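Local atomic coordinates of TarM (PDB entry 4X7M), a protein that belongs to the GT-B clan of glycosyltransferases, built around two Rossmann-like domains, and carries a bound uridine-5'-diphosphate in this crystal structure. Residues 271-276 against 294-299; 279-284 against 299-304; 309-314 against 414-419; 322-327 against 391-396. The protein carries 1 engineered substitution. All coordinates share one frame; numbering follows the deposited sequence.

Interaction 1 (271-276 against 294-299); sequences ENANKI and FDVENI
Asn274 reaches across with its amide to Glu297 and Asn298, joining two helix-to-strand loops that lead into adjacent parallel strands of a Rossmann-like GT-B domain. Beside the type I beta turn 273-276 the packing is tight: Ala273 CB meets Val296 CG1 at 3.6 Å and Val296 CG2 sits 3.4 Å from Glu271 O. Next to this patch Asn274 OD1 accepts two backbone donors: Glu297 N, in the carbonyl plane on a lone pair at 3.0 Å, and Asn298 N at 3.1 Å, with a 164° N-H...O angle. With ND2 bonded to Glu297 OE1 as well, both ends of the amide are held, which should limit its rotation. The solvent side is looser: exposed Glu271 brings CG only to 4.4 Å from Phe294 CD2. Asn274 ND2 meets Glu297 OE1 from above the carboxylate plane, a bond between exposed side chains with a bent N-H...O angle of 134°. At the turn, Asn298 ND2 donates to Ala273 O at 3.3 Å and, more weakly, to Ile276 O at 2.8 Å (N-H...O 120°).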
loop_
_atom_site.group_PDB
_atom_site.type_symbol
_atom_site.label_atom_id
_atom_site.label_comp_id
_atom_site.label_asym_id
_atom_site.label_seq_id
_atom_site.Cartn_x
_atom_site.Cartn_y
_atom_site.Cartn_z
ATOM N N GLU A 271 -11.402 -17.331 7.575
ATOM C CA GLU A 271 -12.326 -18.462 7.486
ATOM C C GLU A 271 -11.771 -19.602 6.614
ATOM O O GLU A 271 -12.064 -20.776 6.868
ATOM C CB GLU A 271 -13.675 -17.987 6.919
ATOM C CG GLU A 271 -14.578 -17.240 7.885
ATOM C CD GLU A 271 -15.779 -16.546 7.254
ATOM O OE1 GLU A 271 -16.554 -15.923 8.015
ATOM O OE2 GLU A 271 -15.958 -16.628 6.015
ATOM N N ASN A 272 -10.960 -19.242 5.604
ATOM C CA ASN A 272 -10.380 -20.161 4.635
ATOM C C ASN A 272 -8.918 -20.548 4.899
ATOM O O ASN A 272 -8.243 -21.064 4.004
ATOM C CB ASN A 272 -10.598 -19.609 3.223
ATOM C CG ASN A 272 -12.050 -19.598 2.827
ATOM O OD1 ASN A 272 -12.646 -20.638 2.519
ATOM N ND2 ASN A 272 -12.665 -18.430 2.870
ATOM N N ALA A 273 -8.454 -20.358 6.144
ATOM C CA ALA A 273 -7.088 -20.677 6.560
ATOM C C ALA A 273 -6.769 -22.166 6.470
ATOM O O ALA A 273 -5.674 -22.519 6.030
ATOM C CB ALA A 273 -6.839 -20.176 7.963
ATOM N N ASN A 274 -7.726 -23.033 6.857
ATOM C CA ASN A 274 -7.543 -24.493 6.805
ATOM C C ASN A 274 -7.506 -25.029 5.377
ATOM O O ASN A 274 -6.879 -26.064 5.130
ATOM C CB ASN A 274 -8.640 -25.218 7.587
ATOM C CG ASN A 274 -8.522 -25.129 9.086
ATOM O OD1 ASN A 274 -7.725 -24.365 9.633
ATOM N ND2 ASN A 274 -9.322 -25.915 9.785
ATOM N N LYS A 275 -8.172 -24.319 4.444
ATOM C CA LYS A 275 -8.273 -24.681 3.026
ATOM C C LYS A 275 -7.037 -24.268 2.189
ATOM O O LYS A 275 -6.978 -24.568 1.003
ATOM C CB LYS A 275 -9.592 -24.156 2.433
ATOM C CG LYS A 275 -10.845 -24.738 3.099
ATOM C CD LYS A 275 -12.101 -23.974 2.705
ATOM C CE LYS A 275 -13.243 -24.189 3.667
ATOM N NZ LYS A 275 -14.333 -23.199 3.456
ATOM N N ILE A 276 -6.045 -23.609 2.821
ATOM C CA ILE A 276 -4.766 -23.184 2.220
ATOM C C ILE A 276 -3.599 -23.567 3.157
ATOM O O ILE A 276 -3.847 -24.067 4.255
ATOM C CB ILE A 276 -4.727 -21.691 1.782
ATOM C CG1 ILE A 276 -4.941 -20.712 2.969
ATOM C CG2 ILE A 276 -5.672 -21.418 0.606
ATOM C CD1 ILE A 276 -4.291 -19.317 2.771
ATOM N N PHE A 294 -12.716 -18.020 15.784
ATOM C CA PHE A 294 -13.016 -18.755 14.558
ATOM C C PHE A 294 -12.776 -20.247 14.677
ATOM O O PHE A 294 -11.908 -20.679 15.426
ATOM C CB PHE A 294 -12.225 -18.185 13.353
ATOM C CG PHE A 294 -12.455 -16.727 13.030
ATOM C CD1 PHE A 294 -11.710 -15.734 13.654
ATOM C CD2 PHE A 294 -13.381 -16.347 12.067
ATOM C CE1 PHE A 294 -11.929 -14.390 13.371
ATOM C CE2 PHE A 294 -13.570 -14.997 11.752
ATOM C CZ PHE A 294 -12.835 -14.026 12.402
ATOM N N ASP A 295 -13.539 -21.025 13.907
ATOM C CA ASP A 295 -13.460 -22.482 13.833
ATOM C C ASP A 295 -12.377 -22.848 12.789
ATOM O O ASP A 295 -12.672 -23.508 11.796
ATOM C CB ASP A 295 -14.848 -23.079 13.436
ATOM C CG ASP A 295 -15.881 -23.227 14.553
ATOM O OD1 ASP A 295 -15.471 -23.382 15.742
ATOM O OD2 ASP A 295 -17.097 -23.265 14.235
ATOM N N VAL A 296 -11.130 -22.381 12.998
ATOM C CA VAL A 296 -10.022 -22.600 12.058
ATOM C C VAL A 296 -8.726 -22.700 12.887
ATOM O O VAL A 296 -8.615 -22.030 13.914
ATOM C CB VAL A 296 -10.048 -21.453 10.979
ATOM C CG1 VAL A 296 -8.771 -20.633 10.930
ATOM C CG2 VAL A 296 -10.415 -21.971 9.601
ATOM N N GLU A 297 -7.774 -23.557 12.483
ATOM C CA GLU A 297 -6.525 -23.696 13.238
ATOM C C GLU A 297 -5.206 -23.305 12.512
ATOM O O GLU A 297 -4.205 -22.987 13.168
ATOM C CB GLU A 297 -6.458 -25.023 14.061
ATOM C CG GLU A 297 -6.769 -26.353 13.370
ATOM C CD GLU A 297 -8.226 -26.775 13.275
ATOM O OE1 GLU A 297 -8.644 -27.186 12.165
ATOM O OE2 GLU A 297 -8.960 -26.645 14.284
ATOM N N ASN A 298 -5.241 -23.265 11.172
ATOM C CA ASN A 298 -4.091 -22.961 10.316
ATOM C C ASN A 298 -3.645 -21.469 10.296
ATOM O O ASN A 298 -3.502 -20.858 9.217
ATOM C CB ASN A 298 -4.341 -23.517 8.924
ATOM C CG ASN A 298 -3.191 -24.290 8.327
ATOM O OD1 ASN A 298 -2.292 -24.763 9.030
ATOM N ND2 ASN A 298 -3.215 -24.467 7.005
ATOM N N ILE A 299 -3.407 -20.895 11.507
ATOM C CA ILE A 299 -2.997 -19.481 11.705
ATOM C C ILE A 299 -1.571 -19.448 12.204
ATOM O O ILE A 299 -1.217 -20.181 13.136
ATOM C CB ILE A 299 -3.955 -18.680 12.633
ATOM C CG1 ILE A 299 -5.392 -18.763 12.143
ATOM C CG2 ILE A 299 -3.539 -17.218 12.786
ATOM C CD1 ILE A 299 -6.215 -19.585 13.069
#

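Interaction 2 (279-284 against 299-304); sequences VIVLTE and IFTISN
Val279 O takes the shortest polar bond of this contact, from Phe300 N at 2.7 Å with an N-H...O angle of 169°. It belongs to the parallel ladder of a beta-alpha-beta unit in which strand 278-281, helix 284-293 and strand 299-301 follow one another, the last strand forming an edge of the seven-stranded sheet. Phe300 O then accepts from Val281 N at 2.9 Å, and Val281 O from Ile302 N at 3.1 Å. The strand segments diverge by 37°, consistent with the twist of a parallel sheet.

The side chains alternate between two faces. On one, Ile280 CG1 packs against Ile302 CD1 at 3.7 Å, and helix 480-491 covers the pair through Trp487. On the other, Val281 CG2 meets Ile299 CG2 at 3.8 Å, under Ile290 and Leu291 of the connecting helix. Thr283 stands at the N-cap of that helix, its OG1 weakly bonded to Gln286 N. The next residue, Glu284, bent at chi2 (-67°), brings OE1 beside Thr301 CB, while OE2 forms a salt bridge with Arg287.

Past the strand ends the contact becomes mixed in character. Ser303 OG is held by Gln405 as well as by its neighbour Asn304 O. The side chain of Asn304, whose nearest atom is about 7 Å from the bound UDP, lays ND2 against the leucine fork, 3.5 Å from Leu282 CD1.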
loop_
_atom_site.group_PDB
_atom_site.type_symbol
_atom_site.label_atom_id
_atom_site.label_comp_id
_atom_site.label_asym_id
_atom_site.label_seq_id
_atom_site.Cartn_x
_atom_site.Cartn_y
_atom_site.Cartn_z
ATOM N N VAL A 279 -2.413 -18.912 7.086
ATOM C CA VAL A 279 -2.685 -17.477 7.171
ATOM C C VAL A 279 -1.774 -16.873 8.240
ATOM O O VAL A 279 -1.782 -17.318 9.384
ATOM C CB VAL A 279 -4.177 -17.105 7.343
ATOM C CG1 VAL A 279 -4.337 -15.607 7.580
ATOM C CG2 VAL A 279 -4.978 -17.529 6.115
ATOM N N ILE A 280 -0.963 -15.879 7.831
ATOM C CA ILE A 280 0.001 -15.173 8.658
ATOM C C ILE A 280 -0.591 -13.907 9.267
ATOM O O ILE A 280 -1.317 -13.169 8.604
ATOM C CB ILE A 280 1.346 -14.946 7.892
ATOM C CG1 ILE A 280 2.202 -16.238 7.875
ATOM C CG2 ILE A 280 2.168 -13.750 8.444
ATOM C CD1 ILE A 280 1.885 -17.272 6.794
ATOM N N VAL A 281 -0.334 -13.730 10.576
ATOM C CA VAL A 281 -0.699 -12.585 11.397
ATOM C C VAL A 281 0.589 -12.098 12.035
ATOM O O VAL A 281 1.493 -12.913 12.267
ATOM C CB VAL A 281 -1.853 -12.844 12.399
ATOM C CG1 VAL A 281 -3.182 -12.966 11.668
ATOM C CG2 VAL A 281 -1.591 -14.051 13.295
ATOM N N LEU A 282 0.714 -10.776 12.215
ATOM C CA LEU A 282 1.960 -10.195 12.710
ATOM C C LEU A 282 2.347 -10.427 14.155
ATOM O O LEU A 282 3.537 -10.399 14.423
ATOM C CB LEU A 282 2.125 -8.721 12.293
ATOM C CG LEU A 282 1.885 -8.422 10.819
ATOM C CD1 LEU A 282 1.604 -6.936 10.601
ATOM C CD2 LEU A 282 2.960 -9.066 9.895
ATOM N N THR A 283 1.369 -10.596 15.088
ATOM C CA THR A 283 1.608 -10.785 16.553
ATOM C C THR A 283 0.880 -12.007 17.121
ATOM O O THR A 283 -0.173 -12.375 16.609
ATOM C CB THR A 283 1.170 -9.568 17.358
ATOM O OG1 THR A 283 -0.258 -9.483 17.390
ATOM C CG2 THR A 283 1.805 -8.254 16.896
ATOM N N GLU A 284 1.427 -12.617 18.203
ATOM C CA GLU A 284 0.844 -13.792 18.876
ATOM C C GLU A 284 -0.540 -13.539 19.460
ATOM O O GLU A 284 -1.415 -14.416 19.391
ATOM C CB GLU A 284 1.796 -14.403 19.915
ATOM C CG GLU A 284 2.696 -15.492 19.340
ATOM C CD GLU A 284 2.070 -16.798 18.863
ATOM O OE1 GLU A 284 2.763 -17.519 18.106
ATOM O OE2 GLU A 284 0.927 -17.128 19.273
ATOM N N ILE A 299 -3.407 -20.895 11.507
ATOM C CA ILE A 299 -2.997 -19.481 11.705
ATOM C C ILE A 299 -1.571 -19.448 12.204
ATOM O O ILE A 299 -1.217 -20.181 13.136
ATOM C CB ILE A 299 -3.955 -18.680 12.633
ATOM C CG1 ILE A 299 -5.392 -18.763 12.143
ATOM C CG2 ILE A 299 -3.539 -17.218 12.786
ATOM C CD1 ILE A 299 -6.215 -19.585 13.069
ATOM N N PHE A 300 -0.750 -18.622 11.569
ATOM C CA PHE A 300 0.648 -18.556 11.946
ATOM C C PHE A 300 1.109 -17.173 12.259
ATOM O O PHE A 300 0.701 -16.224 11.601
ATOM C CB PHE A 300 1.534 -19.210 10.876
ATOM C CG PHE A 300 1.160 -20.650 10.637
ATOM C CD1 PHE A 300 1.500 -21.643 11.564
ATOM C CD2 PHE A 300 0.428 -21.012 9.519
ATOM C CE1 PHE A 300 1.132 -22.974 11.359
ATOM C CE2 PHE A 300 0.063 -22.348 9.310
ATOM C CZ PHE A 300 0.415 -23.319 10.233
ATOM N N THR A 301 1.956 -17.056 13.280
ATOM C CA THR A 301 2.523 -15.792 13.688
ATOM C C THR A 301 3.923 -15.661 13.128
ATOM O O THR A 301 4.840 -16.408 13.482
ATOM C CB THR A 301 2.476 -15.586 15.213
ATOM O OG1 THR A 301 1.107 -15.513 15.610
ATOM C CG2 THR A 301 3.185 -14.281 15.639
ATOM N N ILE A 302 4.067 -14.707 12.239
ATOM C CA ILE A 302 5.342 -14.326 11.675
ATOM C C ILE A 302 5.294 -12.823 11.651
ATOM O O ILE A 302 4.460 -12.243 10.956
ATOM C CB ILE A 302 5.727 -14.927 10.281
ATOM C CG1 ILE A 302 5.459 -16.466 10.200
ATOM C CG2 ILE A 302 7.196 -14.607 9.984
ATOM C CD1 ILE A 302 5.694 -17.159 8.789
ATOM N N SER A 303 6.108 -12.191 12.522
ATOM C CA SER A 303 6.301 -10.745 12.566
ATOM C C SER A 303 6.852 -10.329 11.196
ATOM O O SER A 303 7.537 -11.137 10.547
ATOM C CB SER A 303 7.370 -10.435 13.604
ATOM O OG SER A 303 7.907 -9.131 13.452
ATOM N N ASN A 304 6.616 -9.076 10.767
ATOM C CA ASN A 304 7.222 -8.683 9.502
ATOM C C ASN A 304 8.730 -8.456 9.669
ATOM O O ASN A 304 9.152 -8.218 10.799
ATOM C CB ASN A 304 6.414 -7.638 8.665
ATOM C CG ASN A 304 6.121 -6.302 9.284
ATOM O OD1 ASN A 304 7.009 -5.460 9.366
ATOM N ND2 ASN A 304 4.851 -6.018 9.605
#

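Interaction 3 (309-314 against 414-419)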
loop_
_atom_site.group_PDB
_atom_site.type_symbol
_atom_site.label_atom_id
_atom_site.label_comp_id
_atom_site.label_asym_id
_atom_site.label_seq_id
_atom_site.Cartn_x
_atom_site.Cartn_y
_atom_site.Cartn_z
ATOM N N HIS A 309 18.928 -0.518 11.470
ATOM C CA HIS A 309 19.882 0.538 11.122
ATOM C C HIS A 309 20.684 0.834 12.373
ATOM O O HIS A 309 20.190 0.553 13.471
ATOM C CB HIS A 309 19.138 1.809 10.644
ATOM C CG HIS A 309 18.177 2.400 11.636
ATOM N ND1 HIS A 309 16.807 2.207 11.522
ATOM C CD2 HIS A 309 18.418 3.175 12.721
ATOM C CE1 HIS A 309 16.269 2.877 12.527
ATOM N NE2 HIS A 309 17.198 3.466 13.282
ATOM N N ASN A 310 21.917 1.387 12.232
ATOM C CA ASN A 310 22.712 1.711 13.419
ATOM C C ASN A 310 22.029 2.835 14.197
ATOM O O ASN A 310 21.408 3.723 13.603
ATOM C CB ASN A 310 24.172 2.052 13.099
ATOM C CG ASN A 310 25.081 1.962 14.324
ATOM O OD1 ASN A 310 24.960 1.062 15.177
ATOM N ND2 ASN A 310 26.013 2.899 14.450
ATOM N N ALA A 311 22.107 2.751 15.526
ATOM C CA ALA A 311 21.502 3.705 16.443
ATOM C C ALA A 311 22.148 5.111 16.371
ATOM O O ALA A 311 23.356 5.214 16.119
ATOM C CB ALA A 311 21.600 3.169 17.860
ATOM N N PRO A 312 21.378 6.199 16.646
ATOM C CA PRO A 312 21.984 7.541 16.682
ATOM C C PRO A 312 23.136 7.598 17.686
ATOM O O PRO A 312 23.078 6.933 18.734
ATOM C CB PRO A 312 20.821 8.440 17.128
ATOM C CG PRO A 312 19.597 7.683 16.784
ATOM C CD PRO A 312 19.941 6.259 16.976
ATOM N N LYS A 313 24.203 8.346 17.339
ATOM C CA LYS A 313 25.394 8.491 18.174
ATOM C C LYS A 313 25.026 9.056 19.549
ATOM O O LYS A 313 25.464 8.539 20.577
ATOM C CB LYS A 313 26.434 9.384 17.470
ATOM C CG LYS A 313 27.824 9.344 18.093
ATOM C CD LYS A 313 28.769 10.281 17.383
ATOM C CE LYS A 313 30.212 9.966 17.687
ATOM N NZ LYS A 313 31.129 10.755 16.823
ATOM N N HIS A 314 24.181 10.084 19.560
ATOM C CA HIS A 314 23.784 10.742 20.791
ATOM C C HIS A 314 22.309 10.627 21.091
ATOM O O HIS A 314 21.467 10.665 20.181
ATOM C CB HIS A 314 24.198 12.219 20.748
ATOM C CG HIS A 314 25.659 12.420 20.485
ATOM N ND1 HIS A 314 26.591 12.360 21.508
ATOM C CD2 HIS A 314 26.304 12.646 19.318
ATOM C CE1 HIS A 314 27.762 12.558 20.933
ATOM N NE2 HIS A 314 27.637 12.734 19.617
ATOM N N ILE A 414 14.503 0.807 17.611
ATOM C CA ILE A 414 15.770 0.493 16.926
ATOM C C ILE A 414 16.734 1.685 17.074
ATOM O O ILE A 414 17.920 1.489 17.352
ATOM C CB ILE A 414 15.536 0.110 15.430
ATOM C CG1 ILE A 414 14.714 -1.213 15.291
ATOM C CG2 ILE A 414 16.848 0.040 14.628
ATOM C CD1 ILE A 414 13.932 -1.356 13.922
ATOM N N SER A 415 16.197 2.918 16.968
ATOM C CA SER A 415 16.991 4.135 17.086
ATOM C C SER A 415 17.184 4.601 18.553
ATOM O O SER A 415 17.579 5.742 18.802
ATOM C CB SER A 415 16.494 5.211 16.125
ATOM O OG SER A 415 15.489 6.008 16.711
ATOM N N LYS A 416 16.983 3.661 19.511
ATOM C CA LYS A 416 17.133 3.842 20.963
ATOM C C LYS A 416 16.211 4.903 21.578
ATOM O O LYS A 416 16.604 5.564 22.548
ATOM C CB LYS A 416 18.615 4.047 21.387
ATOM C CG LYS A 416 19.546 2.871 21.109
ATOM C CD LYS A 416 20.820 2.937 21.951
ATOM C CE LYS A 416 21.902 3.866 21.427
ATOM N NZ LYS A 416 23.152 3.777 22.240
ATOM N N ARG A 417 14.975 5.034 21.039
ATOM C CA ARG A 417 13.949 5.989 21.494
ATOM C C ARG A 417 12.774 5.232 22.107
ATOM O O ARG A 417 12.008 4.596 21.365
ATOM C CB ARG A 417 13.479 6.916 20.349
ATOM C CG ARG A 417 14.603 7.601 19.576
ATOM C CD ARG A 417 15.434 8.457 20.493
ATOM N NE ARG A 417 16.553 9.115 19.818
ATOM C CZ ARG A 417 17.825 8.905 20.124
ATOM N NH1 ARG A 417 18.154 8.036 21.070
ATOM N NH2 ARG A 417 18.781 9.560 19.488
ATOM N N PRO A 418 12.645 5.237 23.462
ATOM C CA PRO A 418 11.556 4.471 24.107
ATOM C C PRO A 418 10.156 4.887 23.693
ATOM O O PRO A 418 9.921 6.053 23.369
ATOM C CB PRO A 418 11.772 4.726 25.602
ATOM C CG PRO A 418 12.579 6.013 25.669
ATOM C CD PRO A 418 13.478 5.942 24.465
ATOM N N VAL A 419 9.220 3.932 23.700
ATOM C CA VAL A 419 7.859 4.231 23.289
ATOM C C VAL A 419 6.899 4.228 24.493
ATOM O O VAL A 419 6.947 3.324 25.349
ATOM C CB VAL A 419 7.343 3.352 22.107
ATOM C CG1 VAL A 419 5.930 3.765 21.691
ATOM C CG2 VAL A 419 8.278 3.391 20.893
#
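His309 receives the CG2 methyl of Ile414 over its ring: CG2 lies 3.6 Å from the ring centroid and 13° off the normal, a CH-pi geometry. With chi1 at 59°, CG of His309 stands between its backbone N and carbonyl carbon, which turns the imidazole back over the helix end. At the ring edge, near its plane, NE2 comes to 3.4 Å from Ser415 CB. Further apolar packing comes from Ala311 CB, 3.6 Å from Lys416 CE, the lysine chain folding alongside the alanine by its bend at chi3.

Pro312 and Arg417 combine apolar and polar surfaces. Pro312 CG lies over a face of the guanidinium, 3.4 Å from NH2, and its CD approaches Ser415 O.

One hydrogen bond crosses the contact: Arg417 NH2 donates to His314 O at 3.0 Å, the oxygen lying 23° out of the guanidinium plane. The same nitrogen is also bonded to Glu391 O, and NE to Leu390 O.

Backbone bonds from Arg417 N to Ala412 O and Lys416 N to Met413 O mark a Schellman motif ending helix 407-414, with Lys416, at positive phi, as C-prime. The loop that leads on to strand 320-324 packs on that terminus, with helix 386-391 touching His309, Pro312 and Ser415, and helix 460-477 contributing Arg471, which bonds His309 O and Ile414 O.

Interaction 4 (322-327 against 391-396); sequences GHISRM and EDFKLV. With UDP (uridine-5'-diphosphate), chain C.
Gly322 lies directly on the ring of Phe393, its CA 3.4 Å from the centroid and 10° off the normal, so a backbone C-H faces the pi cloud. Lacking a side chain, the glycine lets the ring approach the strand backbone. At the ring edge Ile324 CD1 touches Phe393 CE2 at 3.7 Å. Beside this CH-pi contact the strands pair in parallel: Gly322 N donates to Leu395 O, in the carbonyl plane, at 3.0 Å with an N-H...O angle of 164°.

The next shell reaches the ligand. Ile324 turns its other branch, CG2, over the uracil face, 3.7 Å from UDP C4, while Ser325 O approaches UDP C5 at 3.3 Å. Arg326, bent at chi3 (-61°), presents one guanidinium edge to the beta-phosphate: NE donates to UDP O2B at 2.9 Å and NH2 to UDP O1B at 2.8 Å. This two-pronged grip should fix the rotation of the phosphate.

Farther out, Tyr355 of the neighbouring strand touches both Ile324 and Phe393, and Lys331, Thr383, Leu407, Ser408 and Glu411 complete the UDP site. A ligand bound beyond the carboxy-terminal end of a parallel strand is characteristic of the nucleotide-binding Rossmann-like domain of GT-B proteins.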
loop_
_atom_site.group_PDB
_atom_site.type_symbol
_atom_site.label_atom_id
_atom_site.label_comp_id
_atom_site.label_asym_id
_atom_site.label_seq_id
_atom_site.Cartn_x
_atom_site.Cartn_y
_atom_site.Cartn_z
ATOM N N GLY A 322 8.323 12.631 20.050
ATOM C CA GLY A 322 8.075 12.436 18.630
ATOM C C GLY A 322 6.922 11.535 18.245
ATOM O O GLY A 322 6.607 10.568 18.937
ATOM N N HIS A 323 6.315 11.837 17.098
ATOM C CA HIS A 323 5.213 11.093 16.507
ATOM C C HIS A 323 5.334 11.172 14.980
ATOM O O HIS A 323 5.187 12.243 14.399
ATOM C CB HIS A 323 3.859 11.629 16.995
ATOM C CG HIS A 323 2.716 10.809 16.491
ATOM N ND1 HIS A 323 2.331 9.644 17.124
ATOM C CD2 HIS A 323 1.970 10.966 15.379
ATOM C CE1 HIS A 323 1.339 9.151 16.399
ATOM N NE2 HIS A 323 1.097 9.903 15.332
ATOM N N ILE A 324 5.658 10.040 14.345
ATOM C CA ILE A 324 5.821 9.933 12.897
ATOM C C ILE A 324 4.826 8.899 12.374
ATOM O O ILE A 324 5.004 7.703 12.601
ATOM C CB ILE A 324 7.283 9.616 12.432
ATOM C CG1 ILE A 324 8.322 10.480 13.148
ATOM C CG2 ILE A 324 7.407 9.751 10.894
ATOM C CD1 ILE A 324 9.769 10.039 12.946
ATOM N N SER A 325 3.815 9.362 11.631
ATOM C CA SER A 325 2.816 8.477 11.030
ATOM C C SER A 325 2.088 9.201 9.914
ATOM O O SER A 325 2.309 10.397 9.686
ATOM C CB SER A 325 1.791 8.068 12.088
ATOM O OG SER A 325 1.018 9.193 12.478
ATOM N N ARG A 326 1.148 8.495 9.281
ATOM C CA ARG A 326 0.202 9.089 8.340
ATOM C C ARG A 326 -0.863 9.732 9.251
ATOM O O ARG A 326 -1.369 9.091 10.181
ATOM C CB ARG A 326 -0.465 8.005 7.469
ATOM C CG ARG A 326 0.494 7.206 6.565
ATOM C CD ARG A 326 -0.203 6.039 5.863
ATOM N NE ARG A 326 -0.755 5.080 6.824
ATOM C CZ ARG A 326 -2.052 4.853 7.023
ATOM N NH1 ARG A 326 -2.966 5.481 6.289
ATOM N NH2 ARG A 326 -2.444 3.997 7.959
ATOM N N MET A 327 -1.156 11.003 9.025
ATOM C CA MET A 327 -2.156 11.764 9.768
ATOM C C MET A 327 -3.573 11.226 9.459
ATOM O O MET A 327 -4.333 11.906 8.775
ATOM C CB MET A 327 -2.066 13.217 9.337
ATOM C CG MET A 327 -1.908 14.156 10.437
ATOM S SD MET A 327 -0.214 14.648 10.472
ATOM C CE MET A 327 -0.390 16.171 11.159
ATOM N N GLU A 391 16.522 10.791 15.743
ATOM C CA GLU A 391 17.738 11.194 16.481
ATOM C C GLU A 391 17.402 12.327 17.457
ATOM O O GLU A 391 17.789 12.278 18.625
ATOM C CB GLU A 391 18.841 11.685 15.521
ATOM C CG GLU A 391 19.336 10.649 14.523
ATOM C CD GLU A 391 20.385 11.089 13.516
ATOM O OE1 GLU A 391 21.296 11.862 13.895
ATOM O OE2 GLU A 391 20.325 10.614 12.357
ATOM N N ASP A 392 16.591 13.292 16.975
ATOM C CA ASP A 392 16.141 14.502 17.662
ATOM C C ASP A 392 15.034 14.337 18.734
ATOM O O ASP A 392 14.640 15.336 19.344
ATOM C CB ASP A 392 15.778 15.575 16.614
ATOM C CG ASP A 392 16.882 15.830 15.588
ATOM O OD1 ASP A 392 18.078 15.923 15.999
ATOM O OD2 ASP A 392 16.556 15.930 14.373
ATOM N N PHE A 393 14.576 13.093 19.005
ATOM C CA PHE A 393 13.531 12.845 19.998
ATOM C C PHE A 393 14.092 12.227 21.289
ATOM O O PHE A 393 15.039 11.444 21.228
ATOM C CB PHE A 393 12.431 11.914 19.426
ATOM C CG PHE A 393 11.728 12.290 18.141
ATOM C CD1 PHE A 393 11.620 13.626 17.746
ATOM C CD2 PHE A 393 11.122 11.320 17.354
ATOM C CE1 PHE A 393 10.961 13.973 16.572
ATOM C CE2 PHE A 393 10.439 11.669 16.193
ATOM C CZ PHE A 393 10.362 12.993 15.808
ATOM N N LYS A 394 13.508 12.565 22.445
ATOM C CA LYS A 394 13.901 11.977 23.732
ATOM C C LYS A 394 13.137 10.632 23.880
ATOM O O LYS A 394 13.695 9.635 24.359
ATOM C CB LYS A 394 13.602 12.930 24.915
ATOM C CG LYS A 394 14.223 12.458 26.223
ATOM C CD LYS A 394 14.234 13.528 27.285
ATOM C CE LYS A 394 15.137 13.148 28.433
ATOM N NZ LYS A 394 15.230 14.231 29.441
ATOM N N LEU A 395 11.860 10.634 23.464
ATOM C CA LEU A 395 10.965 9.488 23.453
ATOM C C LEU A 395 9.961 9.631 22.314
ATOM O O LEU A 395 9.824 10.702 21.734
ATOM C CB LEU A 395 10.250 9.266 24.810
ATOM C CG LEU A 395 9.294 10.359 25.299
ATOM C CD1 LEU A 395 7.856 9.913 25.194
ATOM C CD2 LEU A 395 9.580 10.717 26.709
ATOM N N VAL A 396 9.265 8.535 22.013
ATOM C CA VAL A 396 8.237 8.434 20.992
ATOM C C VAL A 396 6.936 8.009 21.648
ATOM O O VAL A 396 6.928 7.350 22.680
ATOM C CB VAL A 396 8.719 7.559 19.790
ATOM C CG1 VAL A 396 7.572 7.035 18.920
ATOM C CG2 VAL A 396 9.722 8.331 18.940
HETATM N N1 UDP C . 6.470 7.702 7.575
HETATM C C2 UDP C . 7.490 8.505 7.080
HETATM N N3 UDP C . 7.242 9.861 7.142
HETATM C C4 UDP C . 6.076 10.479 7.570
HETATM C C5 UDP C . 5.042 9.581 7.990
HETATM C C6 UDP C . 5.270 8.252 7.997
HETATM O O2 UDP C . 8.484 8.065 6.523
HETATM O O4 UDP C . 5.999 11.720 7.571
HETATM C "C1'" UDP C . 6.703 6.226 7.711
HETATM C "C2'" UDP C . 7.360 5.790 9.019
HETATM O "O2'" UDP C . 8.771 5.946 9.036
HETATM C "C3'" UDP C . 6.990 4.305 9.026
HETATM C "C4'" UDP C . 5.578 4.308 8.444
HETATM O "O4'" UDP C . 5.454 5.554 7.708
HETATM O "O3'" UDP C . 7.822 3.535 8.163
HETATM C "C5'" UDP C . 4.453 4.142 9.440
HETATM O "O5'" UDP C . 4.408 2.795 10.002
HETATM P PA UDP C . 3.223 2.245 10.943
HETATM O O1A UDP C . 3.361 2.746 12.334
HETATM O O2A UDP C . 3.150 0.706 10.970
HETATM O O3A UDP C . 1.877 2.780 10.361
HETATM P PB UDP C . 1.084 2.701 8.971
HETATM O O1B UDP C . -0.390 2.767 9.347
HETATM O O2B UDP C . 1.520 3.868 8.083
HETATM O O3B UDP C . 1.359 1.436 8.277
#

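How the interactions relate
Interactions 1 and 2 belong to one parallel sheet and share Ile299; Asn298 O accepting from Val279 N carries the pairing from the loops into the strands. Interactions 3 and 4 belong to the other domain, where Pro418 O with Val396 N joins them. Interactions 2 and 4 are buried strand pairings built on backbone bonds and apolar faces. Interactions 1 and 3 are partly buried loop contacts, in which side-chain amides or a guanidinium bond to backbone groups. Only interaction 4 touches the ligand directly; its centre lies about 26 Å from that of interaction 2.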